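Long-range contacts in Non-reducing end beta-L-arabinofuranosidase (Bacteroides thetaiotaomicron, PDB 5MQO), which is a GH127-family glycoside hydrolase, probably an aceric acidase that acts in the breakdown of plant pectin by a gut bacterium: residues A[43-48]-A[488-493]; A[197-202]-A[248-253]; A[286-291]-A[320-325]; A[536-541]-A[577-582]. One frame throughout, in Å; residues are numbered along the deposited sequence.

Interaction 1 (A[43-48]-A[488-493]); sequences AVHWTN and ANTLTT
A two-strand antiparallel ladder joins 44-46 to 489-493, with V44 facing L491, H45 facing T490 and W46 facing N489. H45 and T490 form the hydrogen-bonded pair: H45 N gives to T490 O (3.1 Å) and T490 N returns to H45 O (3.0 Å). The ladder runs on at both ends through T492 N to A43 O (3.0 Å) and T47 N to A488 O (3.1 Å); the second is straight at the hydrogen, yet its donor stands 49° out of the carbonyl plane. On one face, L491 CD1 packs on V44 CG2 (3.7 Å), and beyond the end of the strand it also reaches A43 CB (3.8 Å). On the same face the six-membered ring of W46 brings CE3 edge-on to A488 O (3.4 Å), with the oxygen in the ring plane. N489 lies on this face too, its OD1 bonded to Y474 OH. On the other face, H45 CB rests on T490 OG1 (3.7 Å). W46 also stacks on W51, and both V44 and L491 lean on Y474. The short strand 44-46 thus closes one edge of a seven-stranded antiparallel sheet, tying the start of the catalytic region to the middle β-domain.

Interaction 2 (A[197-202]-A[248-253]); sequences LMMAGI and VVEMYR
I202, M198 and M199 of helix 192-208 meet E250 and M251 of helix 243-255 in a buried helix-helix contact with no hydrogen bond across it. The short segments run the same way, 35° apart, their axes 9.5 Å from one another at closest approach. Apolar contacts carry the packing. I202 reaches over with both ends of its longer branch: CD1 lies against E250 CB (3.8 Å) and CG1 against the terminal methyl CE of M251 (3.9 Å). In M251 the bend at chi2 (-77°) sets SD, and CE beyond it also approaches M198 O. Nearby, M198 SD faces M251 CG (4.3 Å). M199 SD comes against the aliphatic part of E250, at CG (4.0 Å). M198 CE makes a van der Waals contact with the backbone at V248 N (3.8 Å). The polar bonds lie within helix 243-255 or go to outside partners: E250 OE2 takes R253 NH1 (3.0 Å) on its syn side, while OE1 has a salt bridge to R206 and accepts from D27 N. An alanine in place of E250 would probably leave R206 without this carboxylate, take from R253 one of its acidic partners, and remove the CG on which M199 SD rests. R253 also bridges to D309 and E313 of helix 297-314, and M198 and M251 both rest on T221 of the intervening helix 212-230, consistent with the (α/α)6 barrel expected for this clan.

Interaction 3 (A[286-291]-A[320-325]); sequences PFRDQY and MKNLTS
N322 and Y291 both set CG anti to the carbonyl carbon and beside the backbone N (chi1 -62° and -65°), from which the ends of both side chains come nearer to the other segment. The N322 amide, on a helix, reaches into the loop turn, where ND2 gives two hydrogen bonds: to R288 O (2.9 Å) and to Q290 O (2.8 Å). The first acceptor lies near the amide plane, the second tilted from it; ND2 stands well above both carbonyl planes. The same nitrogen hangs over one face of the Y291 ring, toward the rim, with CE1 its nearest atom (3.5 Å). At that ring's edge and in its plane sits S325 OG, 3.3 Å from Y291 CD1. N322 OD1 and Y291 OH both bond to Q318 NE2, which fixes the amide's rotation and the ring's tip together. At the N322 CB end, F287 brings ring atom CE2 to CB (3.8 Å) and edge atom CZ to L323 CD2 (4.0 Å). An alanine at N322 would probably leave the R288 and Q290 carbonyls without this donor and the turn less firmly tied to the helix. The one-turn 3-10 segment 287-289 lies in the loop between helices 258-270 and 297-314 and docks on helix 317-333. F287 and L323 also lean on V307 of helix 297-314, L323 touches helix 382-399, and R288 reaches D269 and E316 by salt bridges.

Interaction 4 (A[536-541]-A[577-582]); sequences PEWCGK and MDMPVC
M577 threads along the loop that begins at P536. Its CB meets C539 SG (3.9 Å), and CG, anti to the carbonyl carbon (chi1 -68°), still lies beside that sulfur (4.1 Å). The M577 and P536 side chains cross at about a right angle, with SD nearest P536 CD (3.8 Å). The same SD faces W538 as an oblique Met-aromatic contact, 5.4 Å from the centroid of the six-membered ring and 50° off its normal. A bend at chi3 (-73°) then turns CE away from P536. The loop opens with a type I β turn, P536 to C539, held by C539 N to P536 O (2.9 Å), and leads from strand 529-535 to strand 542-546 of the seven-stranded antiparallel sheet. Facing it, 577-582 leaves strand 572-577 of that sheet and enters strand 581-584 of another, so the contact lies where strands of three sheets come together. The W538 indole carries P536 CB over one face, toward the rim, and puts its CZ3 edge in plane with D578 O (3.6 Å); CH2 touches M579 CE (3.7 Å). K541 CB and CD touch D578 OD2, the two side chains crossing at a slant, though the ammonium stays too far for a salt bridge. D578 N donates to K541 O (3.1 Å), a bond less certain because that oxygen is modelled too near C539 SG. W538 also packs against P603 and helix 402-416.

How the interactions relate
Interactions 1 and 4 share the seven-stranded antiparallel sheet: strand 44-46 is its outer edge, and strand 572-577, which leads into interaction 4, lies four places across. Their centres are 25 Å apart and their nearest atoms about 11 Å. Interactions 2 and 3 belong to the helical catalytic domain, centres 25 Å apart and nearest atoms about 10 Å, and helix 297-314 runs between them, receiving R253 by salt bridges and F287 and L323 by packing. Both are nested within the chain loop that interaction 1 closes. Interactions 2 and 4 lie on opposite sides of the chain's centre, their centres 38 Å apart. So do interactions 1 and 3, with centres 37 Å apart.

Interaction 1 (A[43-48]-A[488-493])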
loop_
_atom_site.group_PDB
_atom_site.type_symbol
_atom_site.label_atom_id
_atom_site.label_comp_id
_atom_site.label_asym_id
_atom_site.label_seq_id
_atom_site.Cartn_x
_atom_site.Cartn_y
_atom_site.Cartn_z
ATOM N N ALA A 43 2.380 -19.715 -1.528
ATOM C CA ALA A 43 2.858 -20.198 -0.223
ATOM C C ALA A 43 2.085 -19.749 1.012
ATOM O O ALA A 43 2.084 -20.466 2.001
ATOM C CB ALA A 43 4.314 -19.814 -0.045
ATOM N N VAL A 44 1.461 -18.573 0.979
ATOM C CA VAL A 44 0.805 -18.020 2.161
ATOM C C VAL A 44 -0.693 -17.946 1.886
ATOM O O VAL A 44 -1.090 -17.394 0.868
ATOM C CB VAL A 44 1.382 -16.624 2.524
ATOM C CG1 VAL A 44 0.726 -16.048 3.774
ATOM C CG2 VAL A 44 2.895 -16.702 2.741
ATOM N N HIS A 45 -1.518 -18.552 2.753
ATOM C CA HIS A 45 -2.984 -18.332 2.761
ATOM C C HIS A 45 -3.388 -17.660 4.080
ATOM O O HIS A 45 -3.036 -18.155 5.143
ATOM C CB HIS A 45 -3.820 -19.630 2.712
ATOM C CG HIS A 45 -3.380 -20.655 1.713
ATOM N ND1 HIS A 45 -2.647 -20.362 0.584
ATOM C CD2 HIS A 45 -3.643 -21.981 1.652
ATOM C CE1 HIS A 45 -2.439 -21.472 -0.107
ATOM N NE2 HIS A 45 -3.042 -22.463 0.517
ATOM N N TRP A 46 -4.160 -16.576 4.006
ATOM C CA TRP A 46 -4.898 -16.086 5.173
ATOM C C TRP A 46 -5.884 -17.179 5.605
ATOM O O TRP A 46 -6.479 -17.852 4.750
ATOM C CB TRP A 46 -5.726 -14.811 4.883
ATOM C CG TRP A 46 -4.974 -13.637 4.416
ATOM C CD1 TRP A 46 -5.190 -12.930 3.258
ATOM C CD2 TRP A 46 -3.864 -13.010 5.071
ATOM N NE1 TRP A 46 -4.283 -11.896 3.162
ATOM C CE2 TRP A 46 -3.462 -11.919 4.259
ATOM C CE3 TRP A 46 -3.175 -13.259 6.261
ATOM C CZ2 TRP A 46 -2.411 -11.084 4.599
ATOM C CZ3 TRP A 46 -2.115 -12.430 6.601
ATOM C CH2 TRP A 46 -1.747 -11.346 5.771
ATOM N N THR A 47 -6.068 -17.293 6.927
ATOM C CA THR A 47 -6.998 -18.207 7.563
ATOM C C THR A 47 -8.075 -17.418 8.331
ATOM O O THR A 47 -9.006 -16.935 7.709
ATOM C CB THR A 47 -6.244 -19.204 8.474
ATOM O OG1 THR A 47 -5.460 -18.491 9.426
ATOM C CG2 THR A 47 -5.299 -20.060 7.664
ATOM N N ASN A 48 -7.932 -17.262 9.652
ATOM C CA ASN A 48 -9.074 -16.977 10.558
ATOM C C ASN A 48 -8.963 -15.640 11.243
ATOM O O ASN A 48 -8.741 -15.595 12.451
ATOM C CB ASN A 48 -9.171 -18.038 11.682
ATOM C CG ASN A 48 -9.135 -19.454 11.155
ATOM O OD1 ASN A 48 -9.965 -19.849 10.328
ATOM N ND2 ASN A 48 -8.153 -20.229 11.614
ATOM N N ALA A 488 -3.542 -14.045 10.821
ATOM C CA ALA A 488 -3.690 -15.483 10.889
ATOM C C ALA A 488 -3.475 -16.053 9.503
ATOM O O ALA A 488 -4.106 -15.587 8.556
ATOM C CB ALA A 488 -5.067 -15.839 11.389
ATOM N N ASN A 489 -2.577 -17.041 9.394
ATOM C CA ASN A 489 -2.195 -17.611 8.117
ATOM C C ASN A 489 -1.476 -18.968 8.220
ATOM O O ASN A 489 -0.938 -19.316 9.261
ATOM C CB ASN A 489 -1.280 -16.621 7.365
ATOM C CG ASN A 489 0.113 -16.495 7.995
ATOM O OD1 ASN A 489 0.900 -17.454 8.035
ATOM N ND2 ASN A 489 0.429 -15.311 8.459
ATOM N N THR A 490 -1.455 -19.702 7.104
ATOM C CA THR A 490 -0.455 -20.743 6.868
ATOM C C THR A 490 0.649 -20.247 5.922
ATOM O O THR A 490 0.390 -19.477 5.007
ATOM C CB THR A 490 -1.062 -22.005 6.237
ATOM O OG1 THR A 490 -1.663 -21.664 4.988
ATOM C CG2 THR A 490 -2.089 -22.634 7.149
ATOM N N LEU A 491 1.875 -20.704 6.159
ATOM C CA LEU A 491 2.972 -20.593 5.209
ATOM C C LEU A 491 3.597 -21.958 4.972
ATOM O O LEU A 491 4.038 -22.588 5.933
ATOM C CB LEU A 491 4.047 -19.666 5.754
ATOM C CG LEU A 491 5.434 -19.707 5.095
ATOM C CD1 LEU A 491 5.354 -19.367 3.612
ATOM C CD2 LEU A 491 6.341 -18.737 5.817
ATOM N N THR A 492 3.641 -22.385 3.702
ATOM C CA THR A 492 4.428 -23.545 3.258
ATOM C C THR A 492 5.358 -23.133 2.108
ATOM O O THR A 492 4.933 -22.944 0.968
ATOM C CB THR A 492 3.534 -24.728 2.834
ATOM O OG1 THR A 492 2.854 -24.402 1.632
ATOM C CG2 THR A 492 2.457 -25.024 3.892
ATOM N N THR A 493 6.627 -22.954 2.443
ATOM C CA THR A 493 7.686 -22.774 1.459
ATOM C C THR A 493 8.523 -24.039 1.397
ATOM O O THR A 493 8.348 -24.953 2.200
ATOM C CB THR A 493 8.621 -21.599 1.814
ATOM O OG1 THR A 493 9.536 -21.378 0.735
ATOM C CG2 THR A 493 9.451 -21.858 3.101
#

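Interaction 2 (A[197-202]-A[248-253])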
loop_
_atom_site.group_PDB
_atom_site.type_symbol
_atom_site.label_atom_id
_atom_site.label_comp_id
_atom_site.label_asym_id
_atom_site.label_seq_id
_atom_site.Cartn_x
_atom_site.Cartn_y
_atom_site.Cartn_z
ATOM N N LEU A 197 -0.353 -5.927 -19.338
ATOM C CA LEU A 197 -0.255 -7.297 -19.822
ATOM C C LEU A 197 0.998 -8.000 -19.286
ATOM O O LEU A 197 0.922 -9.177 -18.961
ATOM C CB LEU A 197 -0.274 -7.359 -21.353
ATOM C CG LEU A 197 -0.247 -8.755 -21.984
ATOM C CD1 LEU A 197 -1.563 -9.481 -21.786
ATOM C CD2 LEU A 197 0.068 -8.632 -23.455
ATOM N N MET A 198 2.123 -7.296 -19.187
ATOM C CA MET A 198 3.331 -7.913 -18.661
ATOM C C MET A 198 3.085 -8.507 -17.266
ATOM O O MET A 198 3.329 -9.680 -17.022
ATOM C CB MET A 198 4.500 -6.933 -18.593
ATOM C CG MET A 198 5.004 -6.393 -19.925
ATOM S SD MET A 198 6.523 -5.406 -19.725
ATOM C CE MET A 198 5.891 -3.967 -18.878
ATOM N N MET A 199 2.583 -7.705 -16.349
ATOM C CA MET A 199 2.427 -8.184 -14.993
ATOM C C MET A 199 1.358 -9.261 -14.890
ATOM O O MET A 199 1.506 -10.191 -14.091
ATOM C CB MET A 199 2.171 -7.034 -14.000
ATOM C CG MET A 199 3.430 -6.539 -13.293
ATOM S SD MET A 199 4.300 -7.854 -12.401
ATOM C CE MET A 199 4.769 -6.930 -10.934
ATOM N N ALA A 200 0.317 -9.161 -15.714
ATOM C CA ALA A 200 -0.746 -10.174 -15.712
ATOM C C ALA A 200 -0.202 -11.541 -16.110
ATOM O O ALA A 200 -0.570 -12.573 -15.535
ATOM C CB ALA A 200 -1.897 -9.770 -16.629
ATOM N N GLY A 201 0.686 -11.529 -17.082
ATOM C CA GLY A 201 1.258 -12.745 -17.597
ATOM C C GLY A 201 2.247 -13.375 -16.650
ATOM O O GLY A 201 2.264 -14.609 -16.520
ATOM N N ILE A 202 3.074 -12.541 -16.000
ATOM C CA ILE A 202 4.063 -13.033 -15.028
ATOM C C ILE A 202 3.320 -13.709 -13.860
ATOM O O ILE A 202 3.600 -14.849 -13.491
ATOM C CB ILE A 202 4.929 -11.889 -14.470
ATOM C CG1 ILE A 202 5.827 -11.303 -15.539
ATOM C CG2 ILE A 202 5.806 -12.340 -13.289
ATOM C CD1 ILE A 202 6.189 -9.867 -15.204
ATOM N N VAL A 248 8.807 -4.253 -16.531
ATOM C CA VAL A 248 9.974 -4.558 -17.367
ATOM C C VAL A 248 11.103 -5.197 -16.543
ATOM O O VAL A 248 11.737 -6.150 -16.999
ATOM C CB VAL A 248 10.425 -3.321 -18.221
ATOM C CG1 VAL A 248 11.055 -2.239 -17.379
ATOM C CG2 VAL A 248 11.432 -3.708 -19.288
ATOM N N VAL A 249 11.335 -4.712 -15.323
ATOM C CA VAL A 249 12.305 -5.357 -14.415
ATOM C C VAL A 249 11.763 -6.718 -13.949
ATOM O O VAL A 249 12.516 -7.696 -13.777
ATOM C CB VAL A 249 12.637 -4.484 -13.189
ATOM C CG1 VAL A 249 13.546 -5.225 -12.207
ATOM C CG2 VAL A 249 13.321 -3.199 -13.615
ATOM N N GLU A 250 10.459 -6.800 -13.751
ATOM C CA GLU A 250 9.902 -8.082 -13.381
ATOM C C GLU A 250 9.998 -9.085 -14.555
ATOM O O GLU A 250 10.137 -10.277 -14.340
ATOM C CB GLU A 250 8.481 -7.930 -12.852
ATOM C CG GLU A 250 8.044 -9.049 -11.930
ATOM C CD GLU A 250 8.948 -9.244 -10.720
ATOM O OE1 GLU A 250 9.147 -10.426 -10.319
ATOM O OE2 GLU A 250 9.434 -8.226 -10.157
ATOM N N MET A 251 9.967 -8.597 -15.786
ATOM C CA MET A 251 10.164 -9.479 -16.928
ATOM C C MET A 251 11.583 -9.935 -17.082
ATOM O O MET A 251 11.803 -11.086 -17.475
ATOM C CB MET A 251 9.704 -8.840 -18.217
ATOM C CG MET A 251 8.267 -9.194 -18.515
ATOM S SD MET A 251 8.167 -10.874 -19.147
ATOM C CE MET A 251 6.401 -10.911 -19.329
ATOM N N TYR A 252 12.543 -9.062 -16.781
ATOM C CA TYR A 252 13.958 -9.489 -16.750
ATOM C C TYR A 252 14.151 -10.562 -15.692
ATOM O O TYR A 252 14.683 -11.619 -15.970
ATOM C CB TYR A 252 14.891 -8.321 -16.477
ATOM C CG TYR A 252 16.288 -8.701 -16.051
ATOM C CD1 TYR A 252 17.209 -9.244 -16.955
ATOM C CD2 TYR A 252 16.706 -8.477 -14.744
ATOM C CE1 TYR A 252 18.508 -9.570 -16.554
ATOM C CE2 TYR A 252 17.994 -8.796 -14.328
ATOM C CZ TYR A 252 18.897 -9.346 -15.227
ATOM O OH TYR A 252 20.165 -9.631 -14.758
ATOM N N ARG A 253 13.668 -10.282 -14.490
ATOM C CA ARG A 253 13.569 -11.290 -13.440
ATOM C C ARG A 253 12.975 -12.609 -13.880
ATOM O O ARG A 253 13.490 -13.647 -13.496
ATOM C CB ARG A 253 12.766 -10.766 -12.245
ATOM C CG ARG A 253 13.596 -9.810 -11.392
ATOM C CD ARG A 253 12.754 -8.987 -10.471
ATOM N NE ARG A 253 13.563 -7.972 -9.830
ATOM C CZ ARG A 253 13.055 -7.006 -9.066
ATOM N NH1 ARG A 253 11.746 -6.957 -8.834
ATOM N NH2 ARG A 253 13.857 -6.096 -8.513
#

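Interaction 3 (A[286-291]-A[320-325])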
loop_
_atom_site.group_PDB
_atom_site.type_symbol
_atom_site.label_atom_id
_atom_site.label_comp_id
_atom_site.label_asym_id
_atom_site.label_seq_id
_atom_site.Cartn_x
_atom_site.Cartn_y
_atom_site.Cartn_z
ATOM N N PRO A 286 17.135 15.600 -14.483
ATOM C CA PRO A 286 17.436 14.163 -14.445
ATOM C C PRO A 286 17.140 13.478 -13.120
ATOM O O PRO A 286 17.090 14.126 -12.097
ATOM C CB PRO A 286 18.936 14.137 -14.717
ATOM C CG PRO A 286 19.113 15.294 -15.628
ATOM C CD PRO A 286 18.273 16.356 -15.024
ATOM N N PHE A 287 16.960 12.169 -13.133
ATOM C CA PHE A 287 16.643 11.474 -11.896
ATOM C C PHE A 287 17.742 11.598 -10.862
ATOM O O PHE A 287 17.454 11.725 -9.678
ATOM C CB PHE A 287 16.272 10.010 -12.085
ATOM C CG PHE A 287 15.928 9.352 -10.795
ATOM C CD1 PHE A 287 14.738 9.668 -10.148
ATOM C CD2 PHE A 287 16.838 8.509 -10.153
ATOM C CE1 PHE A 287 14.429 9.090 -8.906
ATOM C CE2 PHE A 287 16.556 7.958 -8.906
ATOM C CZ PHE A 287 15.357 8.235 -8.283
ATOM N N ARG A 288 18.994 11.611 -11.292
ATOM C CA ARG A 288 20.106 11.575 -10.331
ATOM C C ARG A 288 20.297 12.887 -9.590
ATOM O O ARG A 288 20.975 12.910 -8.574
ATOM C CB ARG A 288 21.382 11.097 -11.012
ATOM C CG ARG A 288 21.225 9.679 -11.532
ATOM C CD ARG A 288 22.494 9.104 -12.157
ATOM N NE ARG A 288 22.362 7.668 -12.400
ATOM C CZ ARG A 288 21.602 7.116 -13.355
ATOM N NH1 ARG A 288 20.869 7.853 -14.216
ATOM N NH2 ARG A 288 21.562 5.791 -13.458
ATOM N N ASP A 289 19.668 13.957 -10.080
ATOM C CA ASP A 289 19.639 15.268 -9.399
ATOM C C ASP A 289 18.486 15.413 -8.418
ATOM O O ASP A 289 18.469 16.363 -7.672
ATOM C CB ASP A 289 19.575 16.425 -10.417
ATOM C CG ASP A 289 20.758 16.429 -11.383
ATOM O OD1 ASP A 289 21.918 16.444 -10.913
ATOM O OD2 ASP A 289 20.529 16.417 -12.614
ATOM N N GLN A 290 17.532 14.487 -8.419
ATOM C CA GLN A 290 16.346 14.557 -7.565
ATOM C C GLN A 290 16.626 13.970 -6.219
ATOM O O GLN A 290 16.932 12.780 -6.131
ATOM C CB GLN A 290 15.190 13.773 -8.175
ATOM C CG GLN A 290 14.625 14.396 -9.443
ATOM C CD GLN A 290 13.521 13.552 -10.070
ATOM O OE1 GLN A 290 12.660 12.984 -9.381
ATOM N NE2 GLN A 290 13.528 13.498 -11.391
ATOM N N TYR A 291 16.519 14.780 -5.166
ATOM C CA TYR A 291 16.691 14.303 -3.782
ATOM C C TYR A 291 15.443 14.582 -2.911
ATOM O O TYR A 291 15.506 14.511 -1.671
ATOM C CB TYR A 291 17.941 14.943 -3.148
ATOM C CG TYR A 291 19.229 14.555 -3.797
ATOM C CD1 TYR A 291 19.929 13.400 -3.376
ATOM C CD2 TYR A 291 19.776 15.323 -4.840
ATOM C CE1 TYR A 291 21.143 13.026 -3.959
ATOM C CE2 TYR A 291 20.992 14.947 -5.458
ATOM C CZ TYR A 291 21.674 13.798 -5.009
ATOM O OH TYR A 291 22.871 13.411 -5.573
ATOM N N MET A 320 20.495 4.741 -4.798
ATOM C CA MET A 320 20.135 4.631 -3.375
ATOM C C MET A 320 20.419 5.930 -2.617
ATOM O O MET A 320 19.785 6.200 -1.614
ATOM C CB MET A 320 20.878 3.452 -2.731
ATOM C CG MET A 320 20.318 2.943 -1.399
ATOM S SD MET A 320 18.651 2.243 -1.305
ATOM C CE MET A 320 18.371 1.727 -3.004
ATOM N N LYS A 321 21.367 6.738 -3.084
ATOM C CA LYS A 321 21.527 8.100 -2.532
ATOM C C LYS A 321 20.280 8.965 -2.808
ATOM O O LYS A 321 19.839 9.702 -1.943
ATOM C CB LYS A 321 22.816 8.783 -3.041
ATOM C CG LYS A 321 23.812 9.149 -1.937
ATOM C CD LYS A 321 25.299 8.992 -2.304
ATOM C CE LYS A 321 26.139 8.902 -1.020
ATOM N NZ LYS A 321 27.564 9.300 -1.206
ATOM N N ASN A 322 19.722 8.839 -4.008
ATOM C CA ASN A 322 18.493 9.512 -4.365
ATOM C C ASN A 322 17.330 8.897 -3.639
ATOM O O ASN A 322 16.546 9.609 -3.033
ATOM C CB ASN A 322 18.252 9.475 -5.873
ATOM C CG ASN A 322 19.349 10.188 -6.648
ATOM O OD1 ASN A 322 20.160 9.549 -7.299
ATOM N ND2 ASN A 322 19.386 11.520 -6.564
ATOM N N LEU A 323 17.224 7.579 -3.660
ATOM C CA LEU A 323 16.024 6.922 -3.120
ATOM C C LEU A 323 15.900 7.132 -1.634
ATOM O O LEU A 323 14.780 7.319 -1.153
ATOM C CB LEU A 323 15.969 5.435 -3.456
ATOM C CG LEU A 323 15.736 5.077 -4.934
ATOM C CD1 LEU A 323 15.917 3.569 -5.145
ATOM C CD2 LEU A 323 14.376 5.550 -5.439
ATOM N N THR A 324 17.024 7.164 -0.904
ATOM C CA THR A 324 16.965 7.407 0.566
ATOM C C THR A 324 16.660 8.854 0.981
ATOM O O THR A 324 15.990 9.021 1.948
ATOM C CB THR A 324 18.172 6.828 1.358
ATOM O OG1 THR A 324 19.398 7.336 0.852
ATOM C CG2 THR A 324 18.238 5.370 1.196
ATOM N N SER A 325 17.071 9.892 0.275
ATOM C CA SER A 325 16.572 11.234 0.664
ATOM C C SER A 325 15.136 11.491 0.189
ATOM O O SER A 325 14.421 12.264 0.811
ATOM C CB SER A 325 17.522 12.416 0.326
ATOM O OG SER A 325 18.049 12.257 -0.958
#

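Interaction 4 (A[536-541]-A[577-582])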
loop_
_atom_site.group_PDB
_atom_site.type_symbol
_atom_site.label_atom_id
_atom_site.label_comp_id
_atom_site.label_asym_id
_atom_site.label_seq_id
_atom_site.Cartn_x
_atom_site.Cartn_y
_atom_site.Cartn_z
ATOM N N PRO A 536 7.020 -3.530 15.511
ATOM C CA PRO A 536 6.473 -2.252 15.009
ATOM C C PRO A 536 7.006 -0.984 15.674
ATOM O O PRO A 536 7.310 -0.989 16.863
ATOM C CB PRO A 536 4.964 -2.386 15.250
ATOM C CG PRO A 536 4.715 -3.841 15.093
ATOM C CD PRO A 536 5.953 -4.548 15.604
ATOM N N GLU A 537 7.120 0.071 14.866
ATOM C CA GLU A 537 7.588 1.386 15.289
ATOM C C GLU A 537 6.685 1.890 16.386
ATOM O O GLU A 537 7.156 2.443 17.366
ATOM C CB GLU A 537 7.596 2.374 14.110
ATOM C CG GLU A 537 8.381 3.654 14.400
ATOM C CD GLU A 537 8.317 4.712 13.306
ATOM O OE1 GLU A 537 7.531 4.574 12.349
ATOM O OE2 GLU A 537 9.061 5.707 13.404
ATOM N N TRP A 538 5.390 1.653 16.244
ATOM C CA TRP A 538 4.434 1.978 17.312
ATOM C C TRP A 538 4.572 1.223 18.648
ATOM O O TRP A 538 3.965 1.645 19.626
ATOM C CB TRP A 538 2.985 1.867 16.807
ATOM C CG TRP A 538 2.596 0.577 16.214
ATOM C CD1 TRP A 538 2.531 0.292 14.896
ATOM C CD2 TRP A 538 2.169 -0.609 16.904
ATOM N NE1 TRP A 538 2.097 -0.997 14.703
ATOM C CE2 TRP A 538 1.879 -1.581 15.919
ATOM C CE3 TRP A 538 2.009 -0.951 18.256
ATOM C CZ2 TRP A 538 1.439 -2.884 16.241
ATOM C CZ3 TRP A 538 1.580 -2.255 18.578
ATOM C CH2 TRP A 538 1.300 -3.201 17.571
ATOM N N CYS A 539 5.338 0.128 18.701
ATOM C CA CYS A 539 5.352 -0.777 19.873
ATOM C C CYS A 539 6.466 -0.506 20.901
ATOM O O CYS A 539 7.672 -0.749 20.624
ATOM C CB CYS A 539 5.462 -2.238 19.425
ATOM S SG CYS A 539 5.442 -3.422 20.797
ATOM N N GLY A 540 6.038 -0.077 22.098
ATOM C CA GLY A 540 6.948 0.281 23.193
ATOM C C GLY A 540 7.457 -0.852 24.085
ATOM O O GLY A 540 8.541 -0.731 24.682
ATOM N N LYS A 541 6.669 -1.925 24.210
ATOM C CA LYS A 541 7.098 -3.136 24.933
ATOM C C LYS A 541 6.741 -4.330 24.100
ATOM O O LYS A 541 5.660 -4.385 23.532
ATOM C CB LYS A 541 6.424 -3.257 26.323
ATOM C CG LYS A 541 6.985 -2.283 27.363
ATOM C CD LYS A 541 5.933 -1.540 28.209
ATOM C CE LYS A 541 6.314 -0.065 28.433
ATOM N NZ LYS A 541 5.706 0.512 29.667
ATOM N N MET A 577 3.052 -8.329 21.855
ATOM C CA MET A 577 3.255 -6.872 21.689
ATOM C C MET A 577 2.222 -6.172 22.531
ATOM O O MET A 577 1.060 -6.516 22.454
ATOM C CB MET A 577 3.072 -6.435 20.218
ATOM C CG MET A 577 4.154 -6.942 19.258
ATOM S SD MET A 577 3.756 -6.944 17.475
ATOM C CE MET A 577 2.624 -8.316 17.375
ATOM N N ASP A 578 2.632 -5.225 23.363
ATOM C CA ASP A 578 1.664 -4.350 24.011
ATOM C C ASP A 578 1.052 -3.493 22.944
ATOM O O ASP A 578 1.756 -2.961 22.098
ATOM C CB ASP A 578 2.309 -3.425 25.030
ATOM C CG ASP A 578 2.541 -4.093 26.362
ATOM O OD1 ASP A 578 2.414 -5.352 26.478
ATOM O OD2 ASP A 578 2.864 -3.326 27.300
ATOM N N MET A 579 -0.256 -3.345 23.001
ATOM C CA MET A 579 -0.979 -2.605 22.003
ATOM C C MET A 579 -1.924 -1.622 22.677
ATOM O O MET A 579 -3.135 -1.712 22.557
ATOM C CB MET A 579 -1.710 -3.586 21.100
ATOM C CG MET A 579 -2.269 -2.911 19.872
ATOM S SD MET A 579 -3.272 -3.991 18.881
ATOM C CE MET A 579 -1.992 -4.865 18.015
ATOM N N PRO A 580 -1.373 -0.659 23.396
ATOM C CA PRO A 580 -2.229 0.361 24.024
ATOM C C PRO A 580 -2.777 1.371 23.025
ATOM O O PRO A 580 -2.402 1.349 21.859
ATOM C CB PRO A 580 -1.267 1.082 24.953
ATOM C CG PRO A 580 0.036 1.039 24.202
ATOM C CD PRO A 580 0.059 -0.334 23.535
ATOM N N VAL A 581 -3.663 2.240 23.498
ATOM C CA VAL A 581 -4.207 3.345 22.708
ATOM C C VAL A 581 -3.157 4.422 22.726
ATOM O O VAL A 581 -2.618 4.710 23.788
ATOM C CB VAL A 581 -5.522 3.871 23.315
ATOM C CG1 VAL A 581 -5.863 5.270 22.832
ATOM C CG2 VAL A 581 -6.666 2.919 23.009
ATOM N N CYS A 582 -2.847 4.982 21.551
ATOM C CA CYS A 582 -1.882 6.087 21.423
ATOM C C CYS A 582 -2.505 7.348 20.910
ATOM O O CYS A 582 -3.365 7.301 20.030
ATOM C CB CYS A 582 -0.737 5.746 20.488
ATOM S SG CYS A 582 0.391 4.707 21.359
#